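Local coordinates for 11S globulin subunit beta (Cucurbita maxima, PDB 2E9Q), which serves as a seed storage protein, a nutrient reservoir of the 11S globulin family built from two cupin domains per subunit, at residues Asn82-Leu86 / Val159-Asn165; Arg67-Arg71 / Asp240-Gln244; Thr340-Val346 / Ile397-Asn402. The contacts are given in a common frame with arbitrary orientation. Where two conformers were deposited one is given. Numbering follows the deposited sequence.

Contact 1 (Asn82-Leu86 / Val159-Asn165); sequences NAPKL and VFADTRN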
ATOM      1  N   ASN A  82      -4.607  16.434   3.932  1.00 43.01           N
ATOM      2  CA  ASN A  82      -4.757  15.005   3.685  1.00 41.07           C
ATOM      3  C   ASN A  82      -3.441  14.276   3.487  1.00 38.96           C
ATOM      4  O   ASN A  82      -3.428  13.067   3.316  1.00 44.31           O
ATOM      5  CB  ASN A  82      -5.647  14.789   2.456  1.00 43.86           C
ATOM      6  CG  ASN A  82      -5.035  15.359   1.176  1.00 48.81           C
ATOM      7  OD1 ASN A  82      -4.344  16.379   1.200  1.00 48.34           O
ATOM      8  ND2 ASN A  82      -5.307  14.710   0.053  1.00 44.20           N
ATOM      9  N   ALA A  83      -2.337  15.006   3.517  1.00 39.66           N
ATOM     10  CA  ALA A  83      -1.030  14.401   3.318  1.00 50.10           C
ATOM     11  C   ALA A  83      -0.047  14.771   4.423  1.00 45.72           C
ATOM     12  O   ALA A  83      -0.122  15.859   4.984  1.00 43.59           O
ATOM     13  CB  ALA A  83      -0.470  14.828   1.961  1.00 46.51           C
ATOM     14  N   PRO A  84       0.885  13.859   4.750  1.00 45.47           N
ATOM     15  CA  PRO A  84       1.895  14.096   5.789  1.00 36.21           C
ATOM     16  C   PRO A  84       2.882  15.135   5.251  1.00 43.18           C
ATOM     17  O   PRO A  84       3.121  15.212   4.032  1.00 34.16           O
ATOM     18  CB  PRO A  84       2.581  12.738   5.940  1.00 46.20           C
ATOM     19  CG  PRO A  84       1.648  11.764   5.288  1.00 49.48           C
ATOM     20  CD  PRO A  84       1.071  12.531   4.145  1.00 43.62           C
ATOM     21  N   LYS A  85       3.477  15.907   6.154  1.00 37.55           N
ATOM     22  CA  LYS A  85       4.423  16.932   5.755  1.00 36.44           C
ATOM     23  C   LYS A  85       5.665  17.008   6.617  1.00 41.84           C
ATOM     24  O   LYS A  85       5.657  16.676   7.810  1.00 43.83           O
ATOM     25  CB  LYS A  85       3.764  18.318   5.803  1.00 39.23           C
ATOM     26  CG  LYS A  85       2.660  18.567   4.796  1.00 41.38           C
ATOM     27  CD  LYS A  85       1.944  19.868   5.142  1.00 45.73           C
ATOM     28  CE  LYS A  85       0.848  20.195   4.142  1.00 49.66           C
ATOM     29  NZ  LYS A  85       0.272  21.549   4.387  1.00 44.12           N
ATOM     30  N   LEU A  86       6.732  17.466   5.987  1.00 33.25           N
ATOM     31  CA  LEU A  86       7.986  17.697   6.643  1.00 34.61           C
ATOM     32  C   LEU A  86       8.182  19.162   6.297  1.00 41.70           C
ATOM     33  O   LEU A  86       7.812  19.603   5.201  1.00 38.85           O
ATOM     34  CB  LEU A  86       9.086  16.839   6.038  1.00 38.50           C
ATOM     35  CG  LEU A  86       9.652  15.716   6.904  1.00 43.89           C
ATOM     36  CD1 LEU A  86       8.648  15.193   7.914  1.00 35.90           C
ATOM     37  CD2 LEU A  86      10.127  14.635   5.980  1.00 39.16           C
ATOM     38  N   VAL A 159       8.152  23.476   2.844  1.00 42.66           N
ATOM     39  CA  VAL A 159       7.161  22.442   3.101  1.00 37.33           C
ATOM     40  C   VAL A 159       7.067  21.345   2.048  1.00 45.23           C
ATOM     41  O   VAL A 159       6.670  21.598   0.911  1.00 47.62           O
ATOM     42  CB  VAL A 159       5.769  23.059   3.226  1.00 36.14           C
ATOM     43  CG1 VAL A 159       4.744  21.980   3.583  1.00 37.40           C
ATOM     44  CG2 VAL A 159       5.793  24.190   4.255  1.00 32.53           C
ATOM     45  N   PHE A 160       7.424  20.125   2.442  1.00 37.91           N
ATOM     46  CA  PHE A 160       7.361  18.968   1.573  1.00 32.64           C
ATOM     47  C   PHE A 160       6.156  18.111   1.965  1.00 43.97           C
ATOM     48  O   PHE A 160       6.007  17.704   3.122  1.00 38.88           O
ATOM     49  CB  PHE A 160       8.647  18.166   1.690  1.00 35.66           C
ATOM     50  CG  PHE A 160       8.613  16.851   0.969  1.00 39.26           C
ATOM     51  CD1 PHE A 160       8.376  15.671   1.666  1.00 42.43           C
ATOM     52  CD2 PHE A 160       8.851  16.788  -0.405  1.00 44.78           C
ATOM     53  CE1 PHE A 160       8.382  14.435   1.006  1.00 46.08           C
ATOM     54  CE2 PHE A 160       8.861  15.560  -1.079  1.00 47.43           C
ATOM     55  CZ  PHE A 160       8.627  14.379  -0.372  1.00 46.94           C
ATOM     56  N   ALA A 161       5.285  17.869   0.993  1.00 41.05           N
ATOM     57  CA  ALA A 161       4.083  17.077   1.205  1.00 39.63           C
ATOM     58  C   ALA A 161       4.077  15.925   0.224  1.00 40.30           C
ATOM     59  O   ALA A 161       4.400  16.094  -0.956  1.00 44.17           O
ATOM     60  CB  ALA A 161       2.846  17.941   1.011  1.00 42.78           C
ATOM     61  N   ASP A 162       3.710  14.751   0.717  1.00 42.26           N
ATOM     62  CA  ASP A 162       3.671  13.557  -0.110  1.00 42.14           C
ATOM     63  C   ASP A 162       2.255  13.004  -0.159  1.00 48.20           C
ATOM     64  O   ASP A 162       1.745  12.476   0.836  1.00 41.10           O
ATOM     65  CB  ASP A 162       4.644  12.524   0.454  1.00 49.25           C
ATOM     66  CG  ASP A 162       4.495  11.164  -0.182  1.00 55.78           C
ATOM     67  OD1 ASP A 162       4.225  11.074  -1.404  1.00 56.04           O
ATOM     68  OD2 ASP A 162       4.669  10.170   0.558  1.00 71.76           O
ATOM     69  N   THR A 163       1.633  13.133  -1.329  1.00 42.72           N
ATOM     70  CA  THR A 163       0.262  12.684  -1.561  1.00 36.43           C
ATOM     71  C   THR A 163       0.145  11.195  -1.819  1.00 44.42           C
ATOM     72  O   THR A 163      -0.927  10.626  -1.680  1.00 53.42           O
ATOM     73  CB  THR A 163      -0.365  13.427  -2.745  1.00 48.11           C
ATOM     74  OG1 THR A 163       0.390  13.152  -3.933  1.00 59.57           O
ATOM     75  CG2 THR A 163      -0.354  14.929  -2.496  1.00 46.97           C
ATOM     76  N   ARG A 164       1.232  10.557  -2.220  1.00 46.80           N
ATOM     77  CA  ARG A 164       1.175   9.121  -2.442  1.00 55.68           C
ATOM     78  C   ARG A 164       1.626   8.477  -1.141  1.00 56.66           C
ATOM     79  O   ARG A 164       2.481   7.594  -1.117  1.00 64.90           O
ATOM     80  CB  ARG A 164       2.091   8.697  -3.593  1.00 49.59           C
ATOM     81  CG  ARG A 164       1.528   9.012  -4.969  1.00 71.72           C
ATOM     82  CD  ARG A 164       2.368   8.351  -6.057  1.00 70.14           C
ATOM     83  NE  ARG A 164       1.980   8.810  -7.382  1.00 77.78           N
ATOM     84  CZ  ARG A 164       0.814   8.540  -7.959  1.00 82.60           C
ATOM     85  NH1 ARG A 164       0.553   9.010  -9.171  1.00 81.56           N
ATOM     86  NH2 ARG A 164      -0.084   7.789  -7.333  1.00 68.76           N
ATOM     87  N   ASN A 165       1.059   8.960  -0.048  1.00 57.63           N
ATOM     88  CA  ASN A 165       1.406   8.442   1.256  1.00 50.43           C
ATOM     89  C   ASN A 165       0.259   7.575   1.750  1.00 47.98           C
ATOM     90  O   ASN A 165      -0.913   7.908   1.556  1.00 41.39           O
ATOM     91  CB  ASN A 165       1.657   9.596   2.229  1.00 50.52           C
ATOM     92  CG  ASN A 165       2.176   9.122   3.578  1.00 50.88           C
ATOM     93  OD1 ASN A 165       1.418   8.634   4.418  1.00 49.30           O
ATOM     94  ND2 ASN A 165       3.478   9.256   3.783  1.00 53.49           N
TER
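This is an antiparallel strand pairing in the N-terminal cupin beta-barrel, where the start of strand 85-91 meets the end of strand 155-162, its neighbour in the sheet. The register is set by two bridges. L86 and F160 form a hydrogen-bonded pair (CA to CA 5.3 Å), with L86 N donating to F160 O at 3.0 Å and F160 N to L86 O at 2.8 Å; K85 and A161 form the adjoining non-hydrogen-bonded pair, CA to CA 4.6 Å. The pairing then frays: D162 N reaches P84 O at a weak 3.4 Å. Side chains divide accordingly. The aliphatic part of K85 lies over A161 (CG to CB 3.8 Å) and V159 (CD to CG1 3.8 Å), whereas L86 and F160 point to the opposite face, where F160 meets the ring of F399 from the C-terminal cupin domain. At the strand end, D162 makes an Asx turn, its OD1 accepting from R164 N at 3.1 Å, and the methyl carbon CB of A83 rests 3.4 Å from D162 O.

Contact 2 (Arg67-Arg71 / Asp240-Gln244); sequences RHTIR and DRIVQ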
ATOM      1  N   ARG A  67       6.638  26.927  -0.209  1.00 46.20           N
ATOM      2  CA  ARG A  67       7.577  27.746   0.547  1.00 39.11           C
ATOM      3  C   ARG A  67       6.809  28.908   1.150  1.00 49.91           C
ATOM      4  O   ARG A  67       6.139  29.674   0.448  1.00 44.57           O
ATOM      5  CB  ARG A  67       8.720  28.260  -0.336  1.00 40.67           C
ATOM      6  CG  ARG A  67       9.701  29.201   0.399  1.00 41.13           C
ATOM      7  CD  ARG A  67      10.970  29.444  -0.413  1.00 39.86           C
ATOM      8  NE  ARG A  67      10.657  29.968  -1.741  1.00 44.51           N
ATOM      9  CZ  ARG A  67      11.498  29.981  -2.771  1.00 45.03           C
ATOM     10  NH1 ARG A  67      11.103  30.482  -3.934  1.00 53.77           N
ATOM     11  NH2 ARG A  67      12.728  29.492  -2.650  1.00 48.29           N
ATOM     12  N   HIS A  68       6.890  29.018   2.468  1.00 45.43           N
ATOM     13  CA  HIS A  68       6.212  30.079   3.178  1.00 39.17           C
ATOM     14  C   HIS A  68       7.220  31.099   3.666  1.00 44.78           C
ATOM     15  O   HIS A  68       8.272  30.755   4.195  1.00 44.74           O
ATOM     16  CB  HIS A  68       5.455  29.515   4.375  1.00 49.23           C
ATOM     17  CG  HIS A  68       4.173  28.832   4.020  1.00 44.58           C
ATOM     18  ND1 HIS A  68       3.815  27.606   4.536  1.00 43.06           N
ATOM     19  CD2 HIS A  68       3.131  29.236   3.257  1.00 40.78           C
ATOM     20  CE1 HIS A  68       2.607  27.287   4.110  1.00 46.54           C
ATOM     21  NE2 HIS A  68       2.169  28.261   3.331  1.00 47.77           N
ATOM     22  N   THR A  69       6.891  32.366   3.480  1.00 47.33           N
ATOM     23  CA  THR A  69       7.756  33.436   3.928  1.00 44.87           C
ATOM     24  C   THR A  69       6.902  34.262   4.860  1.00 48.68           C
ATOM     25  O   THR A  69       6.000  34.980   4.427  1.00 50.30           O
ATOM     26  CB  THR A  69       8.252  34.279   2.751  1.00 47.51           C
ATOM     27  OG1 THR A  69       9.174  33.496   1.974  1.00 47.19           O
ATOM     28  CG2 THR A  69       8.953  35.526   3.254  1.00 48.53           C
ATOM     29  N   ILE A  70       7.177  34.134   6.152  1.00 45.60           N
ATOM     30  CA  ILE A  70       6.408  34.840   7.156  1.00 43.40           C
ATOM     31  C   ILE A  70       7.226  35.965   7.748  1.00 48.87           C
ATOM     32  O   ILE A  70       8.328  35.761   8.267  1.00 49.03           O
ATOM     33  CB  ILE A  70       5.955  33.862   8.256  1.00 54.45           C
ATOM     34  CG1 ILE A  70       5.233  32.680   7.597  1.00 46.12           C
ATOM     35  CG2 ILE A  70       5.029  34.568   9.257  1.00 49.06           C
ATOM     36  CD1 ILE A  70       4.960  31.540   8.528  1.00 45.51           C
ATOM     37  N   ARG A  71       6.683  37.170   7.655  1.00 55.93           N
ATOM     38  CA  ARG A  71       7.381  38.334   8.171  1.00 59.71           C
ATOM     39  C   ARG A  71       7.191  38.424   9.677  1.00 56.68           C
ATOM     40  O   ARG A  71       6.251  37.843  10.230  1.00 49.50           O
ATOM     41  CB  ARG A  71       6.821  39.601   7.523  0.50 56.41           C
ATOM     42  CG  ARG A  71       6.828  39.591   6.005  0.50 56.52           C
ATOM     43  CD  ARG A  71       5.812  40.586   5.464  0.50 50.53           C
ATOM     44  NE  ARG A  71       5.675  40.486   4.016  0.50 49.01           N
ATOM     45  CZ  ARG A  71       4.581  40.822   3.350  0.50 31.59           C
ATOM     46  NH1 ARG A  71       3.523  41.280   4.000  0.50 45.57           N
ATOM     47  NH2 ARG A  71       4.542  40.691   2.034  0.50 56.95           N
ATOM     48  N   ASP A 240      -5.809  36.601   3.941  1.00 50.48           N
ATOM     49  CA  ASP A 240      -5.360  35.316   3.417  1.00 54.74           C
ATOM     50  C   ASP A 240      -4.830  34.433   4.565  1.00 52.35           C
ATOM     51  O   ASP A 240      -5.293  34.557   5.695  1.00 57.00           O
ATOM     52  CB  ASP A 240      -4.307  35.490   2.327  1.00 50.27           C
ATOM     53  CG  ASP A 240      -4.198  34.260   1.430  1.00 59.19           C
ATOM     54  OD1 ASP A 240      -3.211  33.501   1.551  1.00 50.96           O
ATOM     55  OD2 ASP A 240      -5.117  34.043   0.609  1.00 54.38           O
ATOM     56  N   ARG A 241      -3.849  33.581   4.294  1.00 53.69           N
ATOM     57  CA  ARG A 241      -3.348  32.642   5.301  1.00 51.83           C
ATOM     58  C   ARG A 241      -2.271  33.051   6.322  1.00 60.87           C
ATOM     59  O   ARG A 241      -2.096  32.365   7.338  1.00 50.34           O
ATOM     60  CB  ARG A 241      -2.892  31.369   4.590  1.00 47.61           C
ATOM     61  CG  ARG A 241      -1.468  31.409   4.072  1.00 42.70           C
ATOM     62  CD  ARG A 241      -1.303  30.425   2.919  1.00 50.43           C
ATOM     63  NE  ARG A 241      -2.097  30.852   1.772  1.00 57.04           N
ATOM     64  CZ  ARG A 241      -2.955  30.077   1.118  1.00 65.46           C
ATOM     65  NH1 ARG A 241      -3.126  28.822   1.504  1.00 63.03           N
ATOM     66  NH2 ARG A 241      -3.655  30.565   0.091  1.00 55.17           N
ATOM     67  N   ILE A 242      -1.533  34.127   6.055  1.00 52.33           N
ATOM     68  CA  ILE A 242      -0.502  34.573   6.986  1.00 48.08           C
ATOM     69  C   ILE A 242      -0.932  35.944   7.516  1.00 56.71           C
ATOM     70  O   ILE A 242      -0.951  36.924   6.770  1.00 58.69           O
ATOM     71  CB  ILE A 242       0.869  34.668   6.285  1.00 49.90           C
ATOM     72  CG1 ILE A 242       1.211  33.330   5.614  1.00 52.07           C
ATOM     73  CG2 ILE A 242       1.951  35.025   7.291  1.00 46.85           C
ATOM     74  CD1 ILE A 242       2.491  33.356   4.793  1.00 40.82           C
ATOM     75  N   VAL A 243      -1.284  36.013   8.799  1.00 48.34           N
ATOM     76  CA  VAL A 243      -1.764  37.263   9.381  1.00 46.60           C
ATOM     77  C   VAL A 243      -0.853  37.989  10.380  1.00 51.94           C
ATOM     78  O   VAL A 243       0.032  37.401  11.001  1.00 50.35           O
ATOM     79  CB  VAL A 243      -3.125  37.040  10.056  1.00 48.75           C
ATOM     80  CG1 VAL A 243      -4.087  36.382   9.076  1.00 47.57           C
ATOM     81  CG2 VAL A 243      -2.955  36.169  11.295  1.00 52.05           C
ATOM     82  N   GLN A 244      -1.084  39.289  10.520  1.00 58.28           N
ATOM     83  CA  GLN A 244      -0.318  40.111  11.447  1.00 60.39           C
ATOM     84  C   GLN A 244      -0.968  39.943  12.815  1.00 50.58           C
ATOM     85  O   GLN A 244      -2.176  40.125  12.954  1.00 56.93           O
ATOM     86  CB  GLN A 244      -0.392  41.583  11.031  1.00 68.26           C
ATOM     87  CG  GLN A 244       0.632  42.484  11.706  1.00 79.98           C
ATOM     88  CD  GLN A 244       1.999  42.383  11.054  1.00 94.54           C
ATOM     89  OE1 GLN A 244       2.970  43.002  11.503  1.00 93.03           O
ATOM     90  NE2 GLN A 244       2.080  41.606   9.976  1.00103.66           N
TER
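The short axes of strands 67-70 and 242-244 run almost parallel, 4° apart in N-to-C direction, but their closest approach of 8.8 Å is too wide for sheet pairing, and no hydrogen bond joins the segments. The nearest CA atoms, those of I70 and I242, are 6.9 Å apart, so the gap is filled mainly by side chains. I242 carries most of the contact: its CB points toward the other segment, CG2 lies 3.7 Å from CG2 of I70, and CD1 comes within 3.9 Å of T69 O. This is packing between two sheets of the N-terminal cupin barrel, since strand 63-70 belongs to the seven-stranded sheet and strand 242-244 pairs with strand 74-81 in the other. L76 on that strand touches both H68 and R241, and T48 of strand 46-50 touches H68, R241 and I242. The H68 ring is approached obliquely by I242 CD1 and R241 CD. The R241 side chain is held by its own neighbour, in a salt bridge from NE to D240 OD1 at 2.9 Å, and by E187, which forms a salt bridge with NH1. D240 OD1 also accepts from the backbone, 2.8 Å from R241 N.

Contact 3 (Thr340-Val346 / Ile397-Asn402); sequences TVNSHSV and IAFKTN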
ATOM      1  N   THR A 340      19.427   6.070  -4.683  1.00 44.07           N
ATOM      2  CA  THR A 340      18.702   5.655  -3.506  1.00 38.87           C
ATOM      3  C   THR A 340      17.906   4.442  -3.905  1.00 43.39           C
ATOM      4  O   THR A 340      17.109   4.481  -4.840  1.00 38.89           O
ATOM      5  CB  THR A 340      17.766   6.741  -3.006  1.00 42.26           C
ATOM      6  OG1 THR A 340      18.535   7.900  -2.682  1.00 46.50           O
ATOM      7  CG2 THR A 340      17.010   6.261  -1.758  1.00 44.05           C
ATOM      8  N   VAL A 341      18.119   3.356  -3.183  1.00 39.00           N
ATOM      9  CA  VAL A 341      17.450   2.128  -3.513  1.00 38.37           C
ATOM     10  C   VAL A 341      15.990   2.046  -3.130  1.00 48.05           C
ATOM     11  O   VAL A 341      15.233   1.321  -3.768  1.00 45.43           O
ATOM     12  CB  VAL A 341      18.207   0.909  -2.909  1.00 50.87           C
ATOM     13  CG1 VAL A 341      19.501   1.372  -2.224  1.00 42.46           C
ATOM     14  CG2 VAL A 341      17.315   0.143  -1.942  1.00 35.49           C
ATOM     15  N   ASN A 342      15.579   2.796  -2.117  1.00 40.54           N
ATOM     16  CA  ASN A 342      14.207   2.677  -1.668  1.00 44.77           C
ATOM     17  C   ASN A 342      13.337   3.923  -1.622  1.00 42.66           C
ATOM     18  O   ASN A 342      12.275   3.891  -1.004  1.00 43.87           O
ATOM     19  CB  ASN A 342      14.200   2.013  -0.297  1.00 43.95           C
ATOM     20  CG  ASN A 342      14.886   2.859   0.748  1.00 51.93           C
ATOM     21  OD1 ASN A 342      15.762   3.665   0.432  1.00 48.04           O
ATOM     22  ND2 ASN A 342      14.503   2.673   2.003  1.00 48.47           N
ATOM     23  N   SER A 343      13.763   5.020  -2.241  1.00 38.42           N
ATOM     24  CA  SER A 343      12.898   6.195  -2.247  1.00 42.26           C
ATOM     25  C   SER A 343      13.283   7.262  -3.254  1.00 42.98           C
ATOM     26  O   SER A 343      14.353   7.210  -3.865  1.00 40.94           O
ATOM     27  CB  SER A 343      12.827   6.833  -0.859  1.00 43.27           C
ATOM     28  OG  SER A 343      13.984   7.588  -0.586  1.00 45.82           O
ATOM     29  N   HIS A 344      12.376   8.215  -3.436  1.00 34.45           N
ATOM     30  CA  HIS A 344      12.619   9.328  -4.328  1.00 38.35           C
ATOM     31  C   HIS A 344      13.345  10.327  -3.453  1.00 42.63           C
ATOM     32  O   HIS A 344      13.256  10.266  -2.218  1.00 41.00           O
ATOM     33  CB  HIS A 344      11.303   9.932  -4.818  1.00 35.39           C
ATOM     34  CG  HIS A 344      10.444   8.966  -5.565  1.00 39.37           C
ATOM     35  ND1 HIS A 344      10.803   8.445  -6.790  1.00 43.64           N
ATOM     36  CD2 HIS A 344       9.248   8.412  -5.254  1.00 38.17           C
ATOM     37  CE1 HIS A 344       9.864   7.611  -7.201  1.00 40.75           C
ATOM     38  NE2 HIS A 344       8.910   7.573  -6.287  1.00 36.77           N
ATOM     39  N   SER A 345      14.063  11.247  -4.073  1.00 38.77           N
ATOM     40  CA  SER A 345      14.793  12.229  -3.306  1.00 36.59           C
ATOM     41  C   SER A 345      14.472  13.598  -3.882  1.00 45.29           C
ATOM     42  O   SER A 345      14.886  13.928  -4.997  1.00 43.76           O
ATOM     43  CB  SER A 345      16.291  11.918  -3.381  1.00 38.90           C
ATOM     44  OG  SER A 345      17.049  12.826  -2.599  1.00 53.36           O
ATOM     45  N   VAL A 346      13.723  14.388  -3.123  1.00 40.23           N
ATOM     46  CA  VAL A 346      13.324  15.714  -3.568  1.00 38.89           C
ATOM     47  C   VAL A 346      14.223  16.797  -2.966  1.00 46.03           C
ATOM     48  O   VAL A 346      14.036  17.235  -1.826  1.00 41.69           O
ATOM     49  CB  VAL A 346      11.844  15.955  -3.210  1.00 37.30           C
ATOM     50  CG1 VAL A 346      11.332  17.214  -3.864  1.00 36.66           C
ATOM     51  CG2 VAL A 346      11.016  14.756  -3.655  1.00 38.25           C
ATOM     52  N   ILE A 397      18.464  20.682   1.248  1.00 45.08           N
ATOM     53  CA  ILE A 397      17.660  19.814   2.086  1.00 46.34           C
ATOM     54  C   ILE A 397      16.944  18.885   1.100  1.00 52.21           C
ATOM     55  O   ILE A 397      16.229  19.343   0.193  1.00 43.43           O
ATOM     56  CB  ILE A 397      16.621  20.594   2.927  1.00 45.61           C
ATOM     57  CG1 ILE A 397      15.847  19.618   3.800  1.00 49.58           C
ATOM     58  CG2 ILE A 397      15.672  21.363   2.047  1.00 40.84           C
ATOM     59  CD1 ILE A 397      16.722  18.856   4.763  1.00 48.10           C
ATOM     60  N   ALA A 398      17.161  17.588   1.267  1.00 43.01           N
ATOM     61  CA  ALA A 398      16.567  16.583   0.399  1.00 42.82           C
ATOM     62  C   ALA A 398      15.529  15.724   1.118  1.00 43.61           C
ATOM     63  O   ALA A 398      15.875  14.940   1.997  1.00 42.25           O
ATOM     64  CB  ALA A 398      17.657  15.695  -0.165  1.00 38.26           C
ATOM     65  N   PHE A 399      14.267  15.861   0.731  1.00 38.77           N
ATOM     66  CA  PHE A 399      13.197  15.081   1.343  1.00 41.70           C
ATOM     67  C   PHE A 399      13.090  13.703   0.692  1.00 44.63           C
ATOM     68  O   PHE A 399      13.186  13.577  -0.534  1.00 39.16           O
ATOM     69  CB  PHE A 399      11.860  15.817   1.221  1.00 34.42           C
ATOM     70  CG  PHE A 399      11.896  17.211   1.754  1.00 38.10           C
ATOM     71  CD1 PHE A 399      12.209  18.282   0.921  1.00 39.27           C
ATOM     72  CD2 PHE A 399      11.635  17.458   3.105  1.00 38.48           C
ATOM     73  CE1 PHE A 399      12.261  19.591   1.419  1.00 38.04           C
ATOM     74  CE2 PHE A 399      11.685  18.757   3.620  1.00 34.41           C
ATOM     75  CZ  PHE A 399      11.998  19.828   2.774  1.00 41.31           C
ATOM     76  N   LYS A 400      12.894  12.685   1.529  1.00 39.92           N
ATOM     77  CA  LYS A 400      12.784  11.301   1.093  1.00 38.38           C
ATOM     78  C   LYS A 400      11.364  10.787   1.287  1.00 36.36           C
ATOM     79  O   LYS A 400      10.716  11.100   2.283  1.00 41.59           O
ATOM     80  CB  LYS A 400      13.746  10.424   1.900  1.00 39.39           C
ATOM     81  CG  LYS A 400      15.168  10.961   1.982  1.00 42.55           C
ATOM     82  CD  LYS A 400      15.866  11.007   0.629  1.00 40.59           C
ATOM     83  CE  LYS A 400      17.264  11.581   0.790  1.00 44.93           C
ATOM     84  NZ  LYS A 400      18.048  11.590  -0.466  1.00 49.15           N
ATOM     85  N   THR A 401      10.888   9.994   0.333  1.00 36.31           N
ATOM     86  CA  THR A 401       9.551   9.423   0.401  1.00 36.44           C
ATOM     87  C   THR A 401       9.576   8.046   1.072  1.00 45.35           C
ATOM     88  O   THR A 401       8.878   7.126   0.645  1.00 43.10           O
ATOM     89  CB  THR A 401       8.962   9.259  -0.994  1.00 35.58           C
ATOM     90  OG1 THR A 401       9.848   8.450  -1.769  1.00 38.06           O
ATOM     91  CG2 THR A 401       8.790  10.623  -1.672  1.00 35.19           C
ATOM     92  N   ASN A 402      10.408   7.905   2.099  1.00 40.81           N
ATOM     93  CA  ASN A 402      10.518   6.662   2.857  1.00 44.16           C
ATOM     94  C   ASN A 402      11.014   7.060   4.257  1.00 45.90           C
ATOM     95  O   ASN A 402      11.679   8.090   4.405  1.00 44.86           O
ATOM     96  CB  ASN A 402      11.525   5.718   2.199  1.00 40.72           C
ATOM     97  CG  ASN A 402      11.315   4.270   2.605  1.00 56.78           C
ATOM     98  OD1 ASN A 402      10.511   3.558   2.004  1.00 65.54           O
ATOM     99  ND2 ASN A 402      12.025   3.831   3.637  1.00 58.27           N
TER
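The shortest polar link is the hydrogen bond from K400 NZ to S345 OG, 2.7 Å, between side chains on the same face of the sheet; the same amino group has a long, weak ion pair with E325. Next come the backbone bonds of the V346-F399 pair, V346 N to F399 O at 2.8 Å and F399 N to V346 O at 2.9 Å, which mark an antiparallel hydrogen-bonded pair. S345 and K400 make the following non-hydrogen-bonded pair, CA to CA 4.9 Å. Past it the regular pattern fails: T401 N to H344 O is weak at 3.5 Å, and a side chain takes over, H344 N donating to T401 OG1 at 3.0 Å with an angle of 167°. T401 OG1 and H344 NE2 are each also hydrogen-bonded to Q169 of a neighbouring subunit, so this end of the pairing lies at a subunit interface. Packing follows: S343 CB lies 3.5 Å from N402 CB, and V346 CB sits 4.4 Å from F399 CB on the face away from K400. In the C-terminal cupin domain, strand 393-400 runs between strands 345-350 and 323-329, while V346 and F399 face M65 of strand 63-70 and F160 of strand 155-162 in the N-terminal domain.

In the fold
All three contacts are buried, yet their chemistry differs. Contacts 1 and 3 occupy comparable places in the two cupin domains: each joins the start of one strand to the end of its antiparallel neighbour, and both lose regular pairing at the strand ends. They also meet across the domain junction, F160 CB lying 3.4 Å from F399 CD2 with ring planes about 5° apart. Contact 3 adds side-chain hydrogen bonds and a neighbouring subunit; contact 1 relies on backbone bonds. Contact 2, its centre about 17 Å from the centre of the chain, joins two sheets by side-chain packing without hydrogen bonds between its segments, and touches contact 1 where V159 packs against the H68 side chain.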